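Local coordinates for protein lactococcal phage P2 ORF15 (Lactococcus phage p2, PDB 2WZP) that is a distal tail (Dit) protein that probably forms the hub of the phage baseplate, joining the tail to the receptor-binding apparatus, at residues I255-I266 with Y277-L288. Sequence-based numbering, arbitrary orientation.
Sequences IVFKTEQVQDYI and YQGWKGTTALNL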
loop_
_atom_site.group_PDB
_atom_site.type_symbol
_atom_site.label_atom_id
_atom_site.label_comp_id
_atom_site.label_asym_id
_atom_site.label_seq_id
_atom_site.Cartn_x
_atom_site.Cartn_y
_atom_site.Cartn_z
ATOM N N ILE M 255 22.193 44.869 34.327
ATOM C CA ILE M 255 22.618 43.874 35.316
ATOM C C ILE M 255 23.635 44.632 36.173
ATOM O O ILE M 255 24.754 44.832 35.727
ATOM C CB ILE M 255 23.209 42.608 34.624
ATOM C CG1 ILE M 255 22.183 41.989 33.643
ATOM C CG2 ILE M 255 23.677 41.586 35.659
ATOM C CD1 ILE M 255 22.774 41.232 32.510
ATOM N N VAL M 256 23.191 45.164 37.341
ATOM C CA VAL M 256 23.974 46.005 38.262
ATOM C C VAL M 256 23.968 45.366 39.659
ATOM O O VAL M 256 22.935 44.851 40.098
ATOM C CB VAL M 256 23.435 47.474 38.292
ATOM C CG1 VAL M 256 24.339 48.393 39.096
ATOM C CG2 VAL M 256 23.251 48.034 36.892
ATOM N N PHE M 257 25.109 45.459 40.368
ATOM C CA PHE M 257 25.291 44.885 41.695
ATOM C C PHE M 257 25.848 45.889 42.691
ATOM O O PHE M 257 26.671 46.722 42.330
ATOM C CB PHE M 257 26.305 43.718 41.609
ATOM C CG PHE M 257 25.953 42.654 40.593
ATOM C CD1 PHE M 257 25.073 41.622 40.917
ATOM C CD2 PHE M 257 26.500 42.686 39.307
ATOM C CE1 PHE M 257 24.743 40.656 39.978
ATOM C CE2 PHE M 257 26.166 41.705 38.368
ATOM C CZ PHE M 257 25.307 40.694 38.717
ATOM N N LYS M 258 25.484 45.719 43.974
ATOM C CA LYS M 258 26.037 46.475 45.090
ATOM C C LYS M 258 26.448 45.498 46.181
ATOM O O LYS M 258 25.631 45.086 47.009
ATOM C CB LYS M 258 25.106 47.590 45.604
ATOM C CG LYS M 258 25.756 48.494 46.662
ATOM C CD LYS M 258 27.098 49.140 46.208
ATOM C CE LYS M 258 27.768 49.844 47.351
ATOM N NZ LYS M 258 28.561 48.919 48.203
ATOM N N THR M 259 27.734 45.130 46.158
ATOM C CA THR M 259 28.366 44.217 47.113
ATOM C C THR M 259 28.858 44.926 48.366
ATOM O O THR M 259 29.226 46.094 48.315
ATOM C CB THR M 259 29.492 43.434 46.436
ATOM O OG1 THR M 259 30.436 44.349 45.880
ATOM C CG2 THR M 259 28.987 42.530 45.343
ATOM N N GLU M 260 28.870 44.212 49.491
ATOM C CA GLU M 260 29.372 44.719 50.758
ATOM C C GLU M 260 30.899 44.907 50.678
ATOM O O GLU M 260 31.416 45.919 51.156
ATOM C CB GLU M 260 29.013 43.745 51.891
ATOM C CG GLU M 260 28.794 44.429 53.236
ATOM C CD GLU M 260 27.547 45.295 53.307
ATOM O OE1 GLU M 260 26.467 44.744 53.624
ATOM O OE2 GLU M 260 27.638 46.511 53.008
ATOM N N GLN M 261 31.603 43.935 50.038
ATOM C CA GLN M 261 33.057 43.920 49.842
ATOM C C GLN M 261 33.433 44.048 48.374
ATOM O O GLN M 261 32.735 43.524 47.514
ATOM C CB GLN M 261 33.655 42.597 50.360
ATOM C CG GLN M 261 33.608 42.401 51.873
ATOM C CD GLN M 261 34.351 41.162 52.321
ATOM O OE1 GLN M 261 34.965 40.432 51.535
ATOM N NE2 GLN M 261 34.324 40.899 53.613
ATOM N N VAL M 262 34.587 44.661 48.102
ATOM C CA VAL M 262 35.143 44.799 46.751
ATOM C C VAL M 262 35.456 43.400 46.183
ATOM O O VAL M 262 36.024 42.573 46.875
ATOM C CB VAL M 262 36.387 45.745 46.736
ATOM C CG1 VAL M 262 36.961 45.899 45.332
ATOM C CG2 VAL M 262 36.015 47.112 47.274
ATOM N N GLN M 263 35.087 43.149 44.932
ATOM C CA GLN M 263 35.324 41.879 44.262
ATOM C C GLN M 263 36.411 42.097 43.238
ATOM O O GLN M 263 36.454 43.170 42.617
ATOM C CB GLN M 263 34.037 41.406 43.556
ATOM C CG GLN M 263 32.831 41.178 44.479
ATOM C CD GLN M 263 33.027 40.148 45.566
ATOM O OE1 GLN M 263 33.337 38.986 45.306
ATOM N NE2 GLN M 263 32.759 40.535 46.807
ATOM N N ASP M 264 37.301 41.103 43.047
ATOM C CA ASP M 264 38.377 41.235 42.051
ATOM C C ASP M 264 37.791 41.387 40.628
ATOM O O ASP M 264 38.296 42.168 39.818
ATOM C CB ASP M 264 39.324 40.026 42.116
ATOM C CG ASP M 264 40.049 39.830 43.440
ATOM O OD1 ASP M 264 40.194 40.822 44.201
ATOM O OD2 ASP M 264 40.504 38.700 43.701
ATOM N N TYR M 265 36.721 40.628 40.355
ATOM C CA TYR M 265 35.933 40.623 39.140
ATOM C C TYR M 265 34.616 39.928 39.416
ATOM O O TYR M 265 34.509 39.194 40.407
ATOM C CB TYR M 265 36.658 39.955 37.973
ATOM C CG TYR M 265 37.010 38.500 38.170
ATOM C CD1 TYR M 265 38.253 38.127 38.685
ATOM C CD2 TYR M 265 36.166 37.489 37.708
ATOM C CE1 TYR M 265 38.607 36.785 38.817
ATOM C CE2 TYR M 265 36.509 36.145 37.837
ATOM C CZ TYR M 265 37.725 35.797 38.402
ATOM O OH TYR M 265 38.071 34.472 38.511
ATOM N N ILE M 266 33.617 40.174 38.552
ATOM C CA ILE M 266 32.289 39.583 38.623
ATOM C C ILE M 266 32.059 38.794 37.347
ATOM O O ILE M 266 32.295 39.312 36.261
ATOM C CB ILE M 266 31.220 40.700 38.757
ATOM C CG1 ILE M 266 31.420 41.527 40.061
ATOM C CG2 ILE M 266 29.779 40.127 38.631
ATOM C CD1 ILE M 266 30.668 42.906 40.072
ATOM N N TYR M 277 25.597 34.793 38.264
ATOM C CA TYR M 277 25.955 36.157 38.660
ATOM C C TYR M 277 26.855 35.980 39.902
ATOM O O TYR M 277 26.366 35.867 41.030
ATOM C CB TYR M 277 24.713 37.033 38.921
ATOM C CG TYR M 277 23.721 36.991 37.783
ATOM C CD1 TYR M 277 23.920 37.746 36.631
ATOM C CD2 TYR M 277 22.607 36.161 37.836
ATOM C CE1 TYR M 277 23.029 37.678 35.559
ATOM C CE2 TYR M 277 21.692 36.112 36.787
ATOM C CZ TYR M 277 21.917 36.854 35.641
ATOM O OH TYR M 277 21.029 36.769 34.595
ATOM N N GLN M 278 28.153 35.833 39.686
ATOM C CA GLN M 278 28.992 35.554 40.821
ATOM C C GLN M 278 30.223 36.465 40.914
ATOM O O GLN M 278 30.884 36.697 39.914
ATOM C CB GLN M 278 29.360 34.040 40.872
ATOM C CG GLN M 278 30.257 33.635 39.710
ATOM C CD GLN M 278 30.801 32.240 39.657
ATOM O OE1 GLN M 278 31.522 31.901 38.698
ATOM N NE2 GLN M 278 30.515 31.413 40.666
ATOM N N GLY M 279 30.505 36.958 42.117
ATOM C CA GLY M 279 31.675 37.775 42.380
ATOM C C GLY M 279 32.848 36.925 42.837
ATOM O O GLY M 279 32.669 35.941 43.571
ATOM N N TRP M 280 34.062 37.276 42.383
ATOM C CA TRP M 280 35.268 36.519 42.745
ATOM C C TRP M 280 36.252 37.370 43.533
ATOM O O TRP M 280 36.583 38.487 43.118
ATOM C CB TRP M 280 35.947 35.898 41.513
ATOM C CG TRP M 280 35.200 34.738 40.930
ATOM C CD1 TRP M 280 34.197 34.785 40.012
ATOM C CD2 TRP M 280 35.483 33.353 41.143
ATOM N NE1 TRP M 280 33.831 33.509 39.644
ATOM C CE2 TRP M 280 34.570 32.612 40.363
ATOM C CE3 TRP M 280 36.419 32.660 41.930
ATOM C CZ2 TRP M 280 34.557 31.215 40.356
ATOM C CZ3 TRP M 280 36.403 31.275 41.929
ATOM C CH2 TRP M 280 35.461 30.568 41.173
ATOM N N LYS M 281 36.642 36.889 44.710
ATOM C CA LYS M 281 37.594 37.609 45.544
ATOM C C LYS M 281 38.658 36.606 45.894
ATOM O O LYS M 281 38.451 35.729 46.734
ATOM C CB LYS M 281 36.934 38.245 46.777
ATOM C CG LYS M 281 37.790 39.357 47.355
ATOM C CD LYS M 281 37.176 40.059 48.564
ATOM C CE LYS M 281 38.172 41.006 49.210
ATOM N NZ LYS M 281 38.747 42.005 48.250
ATOM N N GLY M 282 39.763 36.703 45.174
ATOM C CA GLY M 282 40.852 35.747 45.239
ATOM C C GLY M 282 40.390 34.541 44.452
ATOM O O GLY M 282 40.042 34.655 43.258
ATOM N N THR M 283 40.284 33.402 45.147
ATOM C CA THR M 283 39.798 32.167 44.533
ATOM C C THR M 283 38.428 31.796 45.097
ATOM O O THR M 283 37.963 30.668 44.912
ATOM C CB THR M 283 40.853 31.073 44.690
ATOM O OG1 THR M 283 41.141 30.899 46.080
ATOM C CG2 THR M 283 42.116 31.372 43.887
ATOM N N THR M 284 37.783 32.756 45.798
ATOM C CA THR M 284 36.478 32.574 46.434
ATOM C C THR M 284 35.365 33.174 45.603
ATOM O O THR M 284 35.405 34.371 45.288
ATOM C CB THR M 284 36.478 33.133 47.872
ATOM O OG1 THR M 284 37.611 32.642 48.577
ATOM C CG2 THR M 284 35.201 32.789 48.635
ATOM N N ALA M 285 34.331 32.352 45.320
ATOM C CA ALA M 285 33.152 32.783 44.566
ATOM C C ALA M 285 31.968 32.991 45.491
ATOM O O ALA M 285 31.737 32.215 46.424
ATOM C CB ALA M 285 32.802 31.778 43.492
ATOM N N LEU M 286 31.210 34.046 45.214
ATOM C CA LEU M 286 30.025 34.432 45.965
ATOM C C LEU M 286 28.866 34.648 45.011
ATOM O O LEU M 286 29.059 35.343 44.015
ATOM C CB LEU M 286 30.336 35.785 46.588
ATOM C CG LEU M 286 30.019 36.053 48.054
ATOM C CD1 LEU M 286 29.875 37.543 48.267
ATOM C CD2 LEU M 286 28.717 35.395 48.509
ATOM N N ASN M 287 27.650 34.122 45.342
ATOM C CA ASN M 287 26.459 34.381 44.535
ATOM C C ASN M 287 26.006 35.830 44.759
ATOM O O ASN M 287 25.649 36.235 45.872
ATOM C CB ASN M 287 25.348 33.388 44.799
ATOM C CG ASN M 287 24.091 33.556 43.947
ATOM O OD1 ASN M 287 24.066 34.204 42.899
ATOM N ND2 ASN M 287 23.005 32.940 44.379
ATOM N N LEU M 288 26.073 36.624 43.688
ATOM C CA LEU M 288 25.731 38.036 43.723
ATOM C C LEU M 288 24.331 38.335 43.328
ATOM O O LEU M 288 23.917 39.489 43.439
ATOM C CB LEU M 288 26.695 38.842 42.867
ATOM C CG LEU M 288 28.150 38.944 43.349
ATOM C CD1 LEU M 288 28.842 40.049 42.625
ATOM C CD2 LEU M 288 28.241 39.077 44.865
HETATM O O HOH W 1 33.835 36.632 46.401
HETATM O O HOH W 2 40.223 34.229 40.461
#
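Tyr265 carries CG between its backbone N and carbonyl carbon (chi1 61°), which swings the ring alongside Trp280, whose own CG is anti to the carbonyl carbon (chi1 -72°). The two side chains run the same way, the phenol 18° from the plane of the five-membered indole ring but slid past it, so that overlap is slight: Trp280 CB sits over one phenol face, 3.8 Å from the Tyr265 ring centroid, while Tyr265 OH and Ala285 CB lie over opposite indole faces. Beneath them strands 265-269 and 276-281 run antiparallel, Trp280 N giving a straight bond to Tyr265 O (2.8 Å). Asp264 and Tyr265 both face Trp280 in a classic beta bulge: Asp264 N donates to Trp280 O (2.7 Å), and Tyr265 N reaches the same oxygen weakly. In the type II' turn Lys281-Thr284, Gly282 N donates to Asp264 OD2 (2.6 Å), approaching from above the carboxylate plane; a water links Gly282 O to Tyr265 OH. Gln263 NE2 bonds Gln261 O, and its OE1 reaches Thr284 O through another water. Leu288 sets CB against Phe257 CD1, both methyls against Thr259 CG2 and CD1 against Ile266 CG1; Phe257 CZ meets Tyr277 CB (3.7 Å). A chain of another protein packs on Tyr265 and Trp280. Apolar packing thus joins the end of strand 251-257 to Tyr277 and Leu288, whereas Asp264 ties the bulge to the turn and Lys281 NZ reaches back to Val262 O.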